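Vacuolar protein sorting 29 (Cryptosporidium parvum, PDB 2A22) belongs to the VPS29 family, which has a calcineurin-like phosphoesterase fold, and probably takes part in vesicle-mediated protein sorting and transport. Local coordinates at residues 36-41 and 64-69; 41-46 and 168-173; 58-63 and 107-112; 112-117 and 187-192. One frame throughout, in Å; residues are numbered along the deposited sequence.

Interaction 1. Residues 36-41 and 64-69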
loop_
_atom_site.group_PDB
_atom_site.type_symbol
_atom_site.label_atom_id
_atom_site.label_comp_id
_atom_site.label_asym_id
_atom_site.label_seq_id
_atom_site.Cartn_x
_atom_site.Cartn_y
_atom_site.Cartn_z
ATOM N N ILE A 36 -11.596 0.694 -8.434
ATOM C CA ILE A 36 -11.981 0.535 -9.840
ATOM C C ILE A 36 -12.895 -0.680 -9.926
ATOM O O ILE A 36 -12.583 -1.712 -9.325
ATOM C CB ILE A 36 -10.720 0.316 -10.752
ATOM C CG1 ILE A 36 -9.757 1.505 -10.628
ATOM C CG2 ILE A 36 -11.118 0.157 -12.178
ATOM C CD1 ILE A 36 -8.455 1.325 -11.389
ATOM N N PRO A 37 -14.032 -0.565 -10.660
ATOM C CA PRO A 37 -14.533 0.585 -11.463
ATOM C C PRO A 37 -15.480 1.559 -10.720
ATOM O O PRO A 37 -15.849 2.606 -11.281
ATOM C CB PRO A 37 -15.286 -0.116 -12.591
ATOM C CG PRO A 37 -15.955 -1.301 -11.837
ATOM C CD PRO A 37 -14.966 -1.713 -10.738
ATOM N N TYR A 38 -15.824 1.250 -9.474
ATOM C CA TYR A 38 -16.865 1.972 -8.730
ATOM C C TYR A 38 -16.574 3.467 -8.581
ATOM O O TYR A 38 -17.444 4.292 -8.850
ATOM C CB TYR A 38 -17.053 1.368 -7.318
ATOM C CG TYR A 38 -17.127 -0.150 -7.291
ATOM C CD1 TYR A 38 -17.943 -0.860 -8.195
ATOM C CD2 TYR A 38 -16.390 -0.873 -6.355
ATOM C CE1 TYR A 38 -18.005 -2.243 -8.175
ATOM C CE2 TYR A 38 -16.457 -2.249 -6.313
ATOM C CZ TYR A 38 -17.249 -2.933 -7.226
ATOM O OH TYR A 38 -17.294 -4.302 -7.155
ATOM N N GLY A 39 -15.351 3.799 -8.159
ATOM C CA GLY A 39 -14.974 5.170 -7.864
ATOM C C GLY A 39 -13.993 5.793 -8.836
ATOM O O GLY A 39 -13.705 6.991 -8.740
ATOM N N ALA A 40 -13.465 4.980 -9.748
ATOM C CA ALA A 40 -12.483 5.399 -10.767
ATOM C C ALA A 40 -12.382 4.351 -11.887
ATOM O O ALA A 40 -12.721 3.200 -11.679
ATOM C CB ALA A 40 -11.133 5.607 -10.144
ATOM N N LYS A 41 -11.915 4.740 -13.075
ATOM C CA LYS A 41 -11.755 3.761 -14.164
ATOM C C LYS A 41 -10.334 3.231 -14.394
ATOM O O LYS A 41 -10.137 2.189 -15.035
ATOM C CB LYS A 41 -12.336 4.279 -15.495
ATOM C CG LYS A 41 -11.838 5.615 -15.967
ATOM C CD LYS A 41 -12.128 5.749 -17.478
ATOM C CE LYS A 41 -11.522 7.006 -18.077
ATOM N NZ LYS A 41 -11.668 7.003 -19.571
ATOM N N ASN A 64 -8.996 -2.989 -1.516
ATOM C CA ASN A 64 -9.893 -2.208 -2.376
ATOM C C ASN A 64 -9.349 -1.944 -3.784
ATOM O O ASN A 64 -9.450 -0.826 -4.319
ATOM C CB ASN A 64 -10.370 -0.934 -1.676
ATOM C CG ASN A 64 -11.463 -1.220 -0.681
ATOM O OD1 ASN A 64 -11.989 -2.334 -0.639
ATOM N ND2 ASN A 64 -11.809 -0.232 0.134
ATOM N N VAL A 65 -8.729 -2.980 -4.348
ATOM C CA VAL A 65 -8.416 -3.026 -5.780
ATOM C C VAL A 65 -9.728 -3.070 -6.583
ATOM O O VAL A 65 -9.863 -2.356 -7.574
ATOM C CB VAL A 65 -7.559 -4.259 -6.112
ATOM C CG1 VAL A 65 -7.302 -4.346 -7.606
ATOM C CG2 VAL A 65 -6.238 -4.219 -5.318
ATOM N N CYS A 66 -10.668 -3.922 -6.126
ATOM C CA CYS A 66 -12.064 -4.019 -6.617
ATOM C C CYS A 66 -12.258 -4.571 -8.029
ATOM O O CYS A 66 -13.323 -5.098 -8.348
ATOM C CB CYS A 66 -12.797 -2.674 -6.475
ATOM S SG CYS A 66 -12.883 -2.037 -4.785
ATOM N N SER A 67 -11.238 -4.440 -8.867
ATOM C CA SER A 67 -11.297 -4.869 -10.262
ATOM C C SER A 67 -10.326 -6.015 -10.509
ATOM O O SER A 67 -9.098 -5.876 -10.282
ATOM C CB SER A 67 -10.930 -3.696 -11.185
ATOM O OG SER A 67 -10.578 -4.159 -12.472
ATOM N N GLN A 68 -10.852 -7.128 -11.010
ATOM C CA GLN A 68 -10.013 -8.297 -11.257
ATOM C C GLN A 68 -8.932 -7.989 -12.272
ATOM O O GLN A 68 -7.814 -8.487 -12.144
ATOM C CB GLN A 68 -10.815 -9.514 -11.710
ATOM C CG GLN A 68 -9.948 -10.841 -11.763
ATOM C CD GLN A 68 -9.386 -11.231 -10.390
ATOM O OE1 GLN A 68 -9.853 -10.729 -9.363
ATOM N NE2 GLN A 68 -8.401 -12.151 -10.363
ATOM N N GLU A 69 -9.274 -7.178 -13.276
ATOM C CA GLU A 69 -8.305 -6.687 -14.246
ATOM C C GLU A 69 -7.126 -5.991 -13.531
ATOM O O GLU A 69 -5.974 -6.164 -13.933
ATOM C CB GLU A 69 -8.978 -5.730 -15.252
ATOM C CG GLU A 69 -8.005 -5.127 -16.277
ATOM C CD GLU A 69 -8.560 -3.924 -17.069
ATOM O OE1 GLU A 69 -9.780 -3.841 -17.295
ATOM O OE2 GLU A 69 -7.752 -3.049 -17.470
HETATM O O HOH W 1 -15.027 -5.721 -6.154
#
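Ile36 and Tyr38 close on Cys66 and Ser67 where two loops of the calcineurin-like phosphoesterase fold meet, one following strand 26-31, the other joining strand 58-61 to helix 68-77. The polar part centres on the carbonyl of Ile36, which points into the bend at 65-67 without gaining a hydrogen bond there. Its O lies 3.1 Å from Ser67 N, but at a poor angle, and 3.3 Å from Val65 O, another acceptor; Ser67 N turns instead to Val65 O in a weak bond. The fit is tight, with Ile36 O only 3.0 Å from Cys66 CB. Beside it, the apolar part begins where the CG2 branch of Ile36 meets Ser67 CB at 4.0 Å. Ser67 is the N-cap of helix 68-77, its OG weakly bonded to Tyr70 N. The Tyr38 ring approaches Cys66 obliquely, CE2 lying 3.7 Å from CB, while CD of Pro37, a proline preceded by a cis peptide bond, covers part of one ring face. With Cys66 SG anti to its own carbonyl carbon (chi1 -59°), the sulfur stands beside the ring, 5.0 Å from the Tyr38 centroid and 70° off the normal, a loose sulfur-aromatic contact. Around the contact, Asn64 bonds through ND2 to Asp87, and the Cys66 side chain lies close to, but not in contact with, Asp87, His120 and His149, whose donor atoms may form an empty metal site. A water bridges the two loops, 2.9 Å from Tyr38 OH and donating to Cys66 O at 2.8 Å.

Interaction 2. Residues 41-46 and 168-173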
loop_
_atom_site.group_PDB
_atom_site.type_symbol
_atom_site.label_atom_id
_atom_site.label_comp_id
_atom_site.label_asym_id
_atom_site.label_seq_id
_atom_site.Cartn_x
_atom_site.Cartn_y
_atom_site.Cartn_z
ATOM N N LYS A 41 -11.915 4.740 -13.075
ATOM C CA LYS A 41 -11.755 3.761 -14.164
ATOM C C LYS A 41 -10.334 3.231 -14.394
ATOM O O LYS A 41 -10.137 2.189 -15.035
ATOM C CB LYS A 41 -12.336 4.279 -15.495
ATOM C CG LYS A 41 -11.838 5.615 -15.967
ATOM C CD LYS A 41 -12.128 5.749 -17.478
ATOM C CE LYS A 41 -11.522 7.006 -18.077
ATOM N NZ LYS A 41 -11.668 7.003 -19.571
ATOM N N GLU A 42 -9.349 3.947 -13.873
ATOM C CA GLU A 42 -7.962 3.690 -14.227
ATOM C C GLU A 42 -7.037 4.421 -13.273
ATOM O O GLU A 42 -7.466 5.308 -12.522
ATOM C CB GLU A 42 -7.695 4.144 -15.684
ATOM C CG GLU A 42 -7.868 5.628 -15.855
ATOM C CD GLU A 42 -7.845 6.115 -17.309
ATOM O OE1 GLU A 42 -7.870 5.287 -18.261
ATOM O OE2 GLU A 42 -7.814 7.358 -17.481
ATOM N N LEU A 43 -5.770 4.025 -13.296
ATOM C CA LEU A 43 -4.694 4.764 -12.622
ATOM C C LEU A 43 -4.347 5.982 -13.472
ATOM O O LEU A 43 -4.468 5.929 -14.703
ATOM C CB LEU A 43 -3.456 3.872 -12.462
ATOM C CG LEU A 43 -3.624 2.657 -11.523
ATOM C CD1 LEU A 43 -2.437 1.698 -11.675
ATOM C CD2 LEU A 43 -3.738 3.099 -10.099
ATOM N N PRO A 44 -3.915 7.088 -12.833
ATOM C CA PRO A 44 -3.472 8.243 -13.613
ATOM C C PRO A 44 -2.398 7.815 -14.611
ATOM O O PRO A 44 -1.531 6.978 -14.286
ATOM C CB PRO A 44 -2.859 9.151 -12.546
ATOM C CG PRO A 44 -3.629 8.806 -11.338
ATOM C CD PRO A 44 -3.806 7.339 -11.390
ATOM N N SER A 45 -2.461 8.349 -15.825
ATOM C CA SER A 45 -1.448 7.988 -16.824
ATOM C C SER A 45 -0.078 8.479 -16.359
ATOM O O SER A 45 0.933 7.821 -16.591
ATOM C CB SER A 45 -1.808 8.527 -18.218
ATOM O OG SER A 45 -1.788 9.940 -18.249
ATOM N N ASN A 46 -0.079 9.609 -15.657
ATOM C CA ASN A 46 1.123 10.228 -15.076
ATOM C C ASN A 46 1.976 9.303 -14.198
ATOM O O ASN A 46 3.148 9.644 -13.931
ATOM C CB ASN A 46 0.721 11.403 -14.172
ATOM C CG ASN A 46 -0.321 12.303 -14.780
ATOM O OD1 ASN A 46 -0.060 13.479 -15.007
ATOM N ND2 ASN A 46 -1.513 11.785 -14.994
ATOM N N THR A 168 -5.197 6.675 -1.611
ATOM C CA THR A 168 -5.903 6.073 -2.771
ATOM C C THR A 168 -5.061 6.261 -4.022
ATOM O O THR A 168 -4.714 7.387 -4.369
ATOM C CB THR A 168 -7.328 6.687 -2.992
ATOM O OG1 THR A 168 -7.800 6.318 -4.281
ATOM C CG2 THR A 168 -7.334 8.243 -2.865
ATOM N N ALA A 169 -4.715 5.171 -4.696
ATOM C CA ALA A 169 -3.911 5.249 -5.916
ATOM C C ALA A 169 -4.619 5.985 -7.065
ATOM O O ALA A 169 -3.972 6.449 -7.994
ATOM C CB ALA A 169 -3.567 3.835 -6.391
ATOM N N THR A 170 -5.950 5.970 -7.059
ATOM C CA THR A 170 -6.752 6.499 -8.184
ATOM C C THR A 170 -7.348 7.894 -7.909
ATOM O O THR A 170 -7.808 8.572 -8.831
ATOM C CB THR A 170 -7.923 5.541 -8.545
ATOM O OG1 THR A 170 -8.737 5.278 -7.380
ATOM C CG2 THR A 170 -7.385 4.237 -9.131
ATOM N N GLY A 171 -7.355 8.306 -6.644
ATOM C CA GLY A 171 -8.091 9.504 -6.257
ATOM C C GLY A 171 -9.598 9.289 -6.141
ATOM O O GLY A 171 -10.364 10.262 -6.075
ATOM N N ALA A 172 -10.020 8.027 -6.106
ATOM C CA ALA A 172 -11.414 7.658 -5.839
ATOM C C ALA A 172 -11.894 8.327 -4.560
ATOM O O ALA A 172 -11.109 8.476 -3.597
ATOM C CB ALA A 172 -11.559 6.129 -5.730
ATOM N N PHE A 173 -13.166 8.734 -4.544
ATOM C CA PHE A 173 -13.694 9.491 -3.396
ATOM C C PHE A 173 -13.983 8.574 -2.202
ATOM O O PHE A 173 -14.558 7.500 -2.358
ATOM C CB PHE A 173 -14.952 10.315 -3.763
ATOM C CG PHE A 173 -15.429 11.264 -2.669
ATOM C CD1 PHE A 173 -14.938 12.579 -2.586
ATOM C CD2 PHE A 173 -16.404 10.869 -1.759
ATOM C CE1 PHE A 173 -15.393 13.473 -1.572
ATOM C CE2 PHE A 173 -16.896 11.776 -0.750
ATOM C CZ PHE A 173 -16.367 13.051 -0.652
HETATM O O HOH W 2 -7.389 7.737 -11.580
#
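Leu43 and Thr170 meet with their side chains at about a right angle, and the CD2 methyl of Leu43 does the touching. It touches two groups at once, Ala169 CB at 3.8 Å and Thr170 CG2 at 3.9 Å. With CG2 anti to its carbonyl carbon, Thr170 presents this methyl to the other loop, where CG2 also lies 3.6 Å from Glu42 O. Next along the chain, the Pro44 ring comes up with its CD carbon 3.5 Å from Ala169 O. The first torsion of Thr170 (chi1 55°) sets OG1 between the backbone N and the carbonyl carbon, where it accepts from Ala172 N at 3.3 Å with an N-H...O angle of 150°: an ST turn, which shapes the loop between strands 161-165 and 183-190 of the phosphoesterase fold. The hydroxyl is also hydrogen-bonded to Leu34 O, so it ties this loop to the one after strand 26-31. Leu43 reaches Met73 of helix 68-77 as well, and Pro44 rests on Leu201 of strand 193-202. A water also bridges the two backbones, donating to Glu42 O at 2.6 Å and to Thr170 O at 2.9 Å.

Interaction 3. Residues 58-63 and 107-112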
loop_
_atom_site.group_PDB
_atom_site.type_symbol
_atom_site.label_atom_id
_atom_site.label_comp_id
_atom_site.label_asym_id
_atom_site.label_seq_id
_atom_site.Cartn_x
_atom_site.Cartn_y
_atom_site.Cartn_z
ATOM N N TYR A 58 8.829 -5.888 -4.972
ATOM C CA TYR A 58 7.741 -6.188 -4.023
ATOM C C TYR A 58 6.604 -5.189 -4.186
ATOM O O TYR A 58 6.837 -4.015 -4.409
ATOM C CB TYR A 58 8.206 -6.109 -2.574
ATOM C CG TYR A 58 9.039 -7.268 -2.090
ATOM C CD1 TYR A 58 10.431 -7.271 -2.276
ATOM C CD2 TYR A 58 8.442 -8.353 -1.421
ATOM C CE1 TYR A 58 11.234 -8.335 -1.820
ATOM C CE2 TYR A 58 9.228 -9.429 -0.965
ATOM C CZ TYR A 58 10.625 -9.404 -1.170
ATOM O OH TYR A 58 11.411 -10.447 -0.729
ATOM N N VAL A 59 5.375 -5.684 -4.078
ATOM C CA VAL A 59 4.189 -4.866 -4.081
ATOM C C VAL A 59 3.432 -5.275 -2.846
ATOM O O VAL A 59 3.178 -6.446 -2.667
ATOM C CB VAL A 59 3.281 -5.131 -5.319
ATOM C CG1 VAL A 59 1.959 -4.306 -5.237
ATOM C CG2 VAL A 59 4.006 -4.825 -6.609
ATOM N N LEU A 60 3.116 -4.305 -1.980
ATOM C CA LEU A 60 2.224 -4.528 -0.840
ATOM C C LEU A 60 0.964 -3.695 -1.010
ATOM O O LEU A 60 0.971 -2.468 -0.909
ATOM C CB LEU A 60 2.914 -4.228 0.489
ATOM C CG LEU A 60 4.295 -4.873 0.680
ATOM C CD1 LEU A 60 4.922 -4.362 1.987
ATOM C CD2 LEU A 60 4.204 -6.383 0.643
ATOM N N CYS A 61 -0.121 -4.375 -1.307
ATOM C CA CYS A 61 -1.349 -3.692 -1.687
ATOM C C CYS A 61 -2.353 -3.734 -0.559
ATOM O O CYS A 61 -2.678 -4.812 -0.062
ATOM C CB CYS A 61 -1.936 -4.324 -2.947
ATOM S SG CYS A 61 -3.530 -3.594 -3.398
ATOM N N THR A 62 -2.851 -2.554 -0.172
ATOM C CA THR A 62 -3.705 -2.404 1.014
ATOM C C THR A 62 -5.177 -2.833 0.803
ATOM O O THR A 62 -5.978 -2.773 1.739
ATOM C CB THR A 62 -3.650 -0.972 1.536
ATOM O OG1 THR A 62 -3.938 -0.055 0.450
ATOM C CG2 THR A 62 -2.230 -0.698 2.142
ATOM N N GLY A 63 -5.507 -3.272 -0.404
ATOM C CA GLY A 63 -6.849 -3.731 -0.703
ATOM C C GLY A 63 -7.703 -2.694 -1.411
ATOM O O GLY A 63 -7.202 -1.645 -1.857
ATOM N N VAL A 107 -1.186 -9.705 6.236
ATOM C CA VAL A 107 0.035 -10.332 5.728
ATOM C C VAL A 107 1.177 -9.739 6.557
ATOM O O VAL A 107 1.141 -8.558 6.934
ATOM C CB VAL A 107 0.207 -9.977 4.204
ATOM C CG1 VAL A 107 1.653 -9.873 3.770
ATOM C CG2 VAL A 107 -0.573 -10.954 3.321
ATOM N N VAL A 108 2.171 -10.568 6.877
ATOM C CA VAL A 108 3.429 -10.081 7.454
ATOM C C VAL A 108 4.508 -10.679 6.610
ATOM O O VAL A 108 4.525 -11.889 6.373
ATOM C CB VAL A 108 3.605 -10.489 8.915
ATOM C CG1 VAL A 108 4.938 -9.945 9.487
ATOM C CG2 VAL A 108 2.437 -9.994 9.728
ATOM N N VAL A 109 5.373 -9.825 6.084
ATOM C CA VAL A 109 6.371 -10.299 5.123
ATOM C C VAL A 109 7.729 -9.745 5.486
ATOM O O VAL A 109 7.845 -8.567 5.859
ATOM C CB VAL A 109 5.958 -10.012 3.631
ATOM C CG1 VAL A 109 5.607 -8.590 3.443
ATOM C CG2 VAL A 109 7.044 -10.415 2.656
ATOM N N GLN A 110 8.740 -10.612 5.433
ATOM C CA GLN A 110 10.107 -10.208 5.759
ATOM C C GLN A 110 10.725 -9.679 4.471
ATOM O O GLN A 110 10.823 -10.403 3.500
ATOM C CB GLN A 110 10.899 -11.413 6.307
ATOM C CG GLN A 110 12.352 -11.134 6.723
ATOM C CD GLN A 110 12.463 -10.317 7.991
ATOM O OE1 GLN A 110 13.338 -9.463 8.113
ATOM N NE2 GLN A 110 11.583 -10.567 8.941
ATOM N N ILE A 111 11.073 -8.398 4.450
ATOM C CA ILE A 111 11.800 -7.826 3.310
ATOM C C ILE A 111 13.110 -7.231 3.827
ATOM O O ILE A 111 13.095 -6.278 4.606
ATOM C CB ILE A 111 10.951 -6.780 2.509
ATOM C CG1 ILE A 111 9.568 -7.360 2.160
ATOM C CG2 ILE A 111 11.696 -6.329 1.237
ATOM C CD1 ILE A 111 8.674 -6.397 1.327
ATOM N N GLY A 112 14.227 -7.844 3.436
ATOM C CA GLY A 112 15.539 -7.497 3.979
ATOM C C GLY A 112 15.538 -7.523 5.502
ATOM O O GLY A 112 15.199 -8.538 6.120
HETATM O O HOH W 3 10.060 -12.219 1.877
#
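Tyr58 and Ile111 both place their gamma carbon, CG and CG1 respectively, anti to the carbonyl carbon (chi1 -76° in Tyr58), and with Ile111 CD1 extended in turn the two side chains slide past each other in opposite directions across the gap between two beta-sheets. This is the core of the alpha-beta-beta-alpha sandwich of calcineurin-like phosphoesterases: strand 58-61 belongs to the six-stranded sheet, strand 106-111 to the five-stranded one. Their short axes lie 10.0 Å apart and run nearly antiparallel, at 159°. Such a spacing leaves the joining to side chains, and alternate residues of each strand supply them. Ile111 CD1 sits over one face of the Tyr58 ring in a CH-pi contact, 3.7 Å from the centroid and 26° off the normal. It leans toward the CB side of the ring, where CD2 is 3.4 Å from that methyl. The CG2 branch of Ile111 reaches farther along the ring, to CE1 at 3.7 Å. Deeper in, Leu60 and Val109 cross obliquely, Leu60 CD2 meeting Val109 CG1 at 3.8 Å, while Leu60 CD1 lies 4.3 Å from Ile111 CD1. Val28 on strand 26-31 touches Tyr58 and Leu60, and Ile116 on strand 114-119 touches Leu60, so the apolar layer extends beyond the two strands into both sheets. At the outer end of the tyrosine a water donates to Gln110 O at 2.6 Å and makes a weak, longer bond of 3.4 Å with Tyr58 OH.

Interaction 4. Residues 112-117 and 187-192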
loop_
_atom_site.group_PDB
_atom_site.type_symbol
_atom_site.label_atom_id
_atom_site.label_comp_id
_atom_site.label_asym_id
_atom_site.label_seq_id
_atom_site.Cartn_x
_atom_site.Cartn_y
_atom_site.Cartn_z
ATOM N N GLY A 112 14.227 -7.844 3.436
ATOM C CA GLY A 112 15.539 -7.497 3.979
ATOM C C GLY A 112 15.538 -7.523 5.502
ATOM O O GLY A 112 15.199 -8.538 6.120
ATOM N N GLU A 113 15.906 -6.406 6.117
ATOM C CA GLU A 113 15.980 -6.347 7.568
ATOM C C GLU A 113 14.623 -6.064 8.208
ATOM O O GLU A 113 14.547 -5.994 9.424
ATOM C CB GLU A 113 16.983 -5.265 8.029
ATOM C CG GLU A 113 18.398 -5.476 7.524
ATOM C CD GLU A 113 18.894 -6.868 7.834
ATOM O OE1 GLU A 113 18.963 -7.213 9.014
ATOM O OE2 GLU A 113 19.221 -7.612 6.907
ATOM N N PHE A 114 13.574 -5.882 7.403
ATOM C CA PHE A 114 12.296 -5.412 7.966
ATOM C C PHE A 114 11.139 -6.400 7.859
ATOM O O PHE A 114 10.921 -7.000 6.811
ATOM C CB PHE A 114 11.920 -4.040 7.368
ATOM C CG PHE A 114 12.965 -3.010 7.610
ATOM C CD1 PHE A 114 12.955 -2.261 8.791
ATOM C CD2 PHE A 114 14.023 -2.849 6.705
ATOM C CE1 PHE A 114 13.969 -1.326 9.050
ATOM C CE2 PHE A 114 15.042 -1.936 6.945
ATOM C CZ PHE A 114 15.023 -1.171 8.133
ATOM N N LYS A 115 10.429 -6.568 8.967
ATOM C CA LYS A 115 9.179 -7.317 9.024
ATOM C C LYS A 115 8.101 -6.278 8.745
ATOM O O LYS A 115 7.982 -5.262 9.454
ATOM C CB LYS A 115 8.992 -7.890 10.434
ATOM C CG LYS A 115 8.552 -9.333 10.525
ATOM C CD LYS A 115 8.839 -9.883 11.947
ATOM C CE LYS A 115 7.817 -10.952 12.404
ATOM N NZ LYS A 115 7.819 -11.153 13.911
ATOM N N ILE A 116 7.308 -6.527 7.714
ATOM C CA ILE A 116 6.314 -5.555 7.302
ATOM C C ILE A 116 4.893 -6.114 7.427
ATOM O O ILE A 116 4.558 -7.152 6.821
ATOM C CB ILE A 116 6.621 -5.030 5.882
ATOM C CG1 ILE A 116 8.130 -4.710 5.787
ATOM C CG2 ILE A 116 5.708 -3.831 5.543
ATOM C CD1 ILE A 116 8.584 -3.927 4.551
ATOM N N GLY A 117 4.063 -5.414 8.201
ATOM C CA GLY A 117 2.655 -5.774 8.350
ATOM C C GLY A 117 1.818 -5.034 7.318
ATOM O O GLY A 117 2.075 -3.857 7.040
ATOM N N MET A 187 9.213 2.443 -1.587
ATOM C CA MET A 187 10.057 2.379 -0.389
ATOM C C MET A 187 11.316 1.575 -0.714
ATOM O O MET A 187 11.234 0.358 -1.003
ATOM C CB MET A 187 9.274 1.705 0.769
ATOM C CG MET A 187 10.053 1.587 2.106
ATOM S SD MET A 187 9.049 0.949 3.455
ATOM C CE MET A 187 8.761 2.436 4.337
ATOM N N ALA A 188 12.476 2.231 -0.684
ATOM C CA ALA A 188 13.739 1.527 -0.932
ATOM C C ALA A 188 14.278 1.047 0.407
ATOM O O ALA A 188 14.470 1.846 1.335
ATOM C CB ALA A 188 14.765 2.424 -1.604
ATOM N N LEU A 189 14.517 -0.257 0.490
ATOM C CA LEU A 189 15.137 -0.835 1.649
ATOM C C LEU A 189 16.537 -1.328 1.300
ATOM O O LEU A 189 16.727 -2.108 0.343
ATOM C CB LEU A 189 14.263 -1.969 2.194
ATOM C CG LEU A 189 12.821 -1.609 2.596
ATOM C CD1 LEU A 189 12.027 -2.889 2.836
ATOM C CD2 LEU A 189 12.774 -0.728 3.832
ATOM N N GLN A 190 17.521 -0.858 2.053
ATOM C CA GLN A 190 18.893 -1.277 1.810
ATOM C C GLN A 190 19.588 -1.452 3.139
ATOM O O GLN A 190 19.808 -0.477 3.853
ATOM C CB GLN A 190 19.651 -0.269 0.919
ATOM C CG GLN A 190 19.025 -0.124 -0.445
ATOM C CD GLN A 190 19.746 0.869 -1.371
ATOM O OE1 GLN A 190 20.638 1.610 -0.956
ATOM N NE2 GLN A 190 19.302 0.915 -2.634
ATOM N N GLY A 191 19.910 -2.693 3.479
ATOM C CA GLY A 191 20.455 -2.973 4.808
ATOM C C GLY A 191 19.550 -2.365 5.856
ATOM O O GLY A 191 18.349 -2.664 5.872
ATOM N N ASN A 192 20.095 -1.495 6.706
ATOM C CA ASN A 192 19.300 -0.878 7.790
ATOM C C ASN A 192 18.634 0.456 7.396
ATOM O O ASN A 192 18.013 1.121 8.234
ATOM C CB ASN A 192 20.144 -0.719 9.070
ATOM C CG ASN A 192 20.409 -2.067 9.787
ATOM O OD1 ASN A 192 19.584 -2.992 9.748
ATOM N ND2 ASN A 192 21.566 -2.167 10.455
HETATM O O HOH W 4 16.486 -4.123 4.456
HETATM O O HOH W 5 19.287 -5.321 10.895
#
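Phe114 and Leu189 form the apolar heart of the contact, Phe114 CD2 lying 3.8 Å from Leu189 CD2 with the side chains aslant. The other branch of Leu189 meets Ile116 tip to tip, CD1 to CD1 at 4.0 Å. The far end of the Phe114 ring points at the 191-192 turn, with Asn192 O at its edge, in plane, 3.8 Å from CZ. Glu113 holds CG anti to its carbonyl carbon (chi1 -59°), which lays CG 3.3 Å from Gly191 O; a bend at chi2 then turns the carboxylate, whose plane stands 76° from that of the Asn192 amide. Two waters fill in the polar links: one accepts from Glu113 N at 2.9 Å and donates to Gly191 O at 2.8 Å; the other donates to Glu113 OE1 and to Asn192 OD1. Farther out, Val194 and Ile144 pack on Phe114, Ile111 lies against Leu189, and Lys115, on the other face of its strand, makes a salt bridge with Asp141. Gly112-Glu113 and Gly191-Asn192 are the central pairs of type II' turns, each with a glycine of positive phi (52° in Gly112) in the first place. Two tight beta-hairpins, one from each sheet, thus close this end of the beta-sandwich.

In the fold
Following the chain from the N terminus, interaction 1 closes first, bringing the loop after strand 26-31 back against the start of helix 68-77. Interaction 2 opens from the same loop, sharing Lys41, but closes only at 168-173, so the two cross; they touch in space, Ile36 and Ala40 packing on Thr170. Interaction 3 opens within interaction 1, closes beyond it and lies wholly inside the long loop of interaction 2; it joins the two sheets. Interaction 4 starts at its last residue, Gly112, follows it in series and crosses interaction 2, joining the sheets again at their hairpin end. Interactions 1 and 4 lie on opposite sides of the chain's centre, their centres about 29 Å apart.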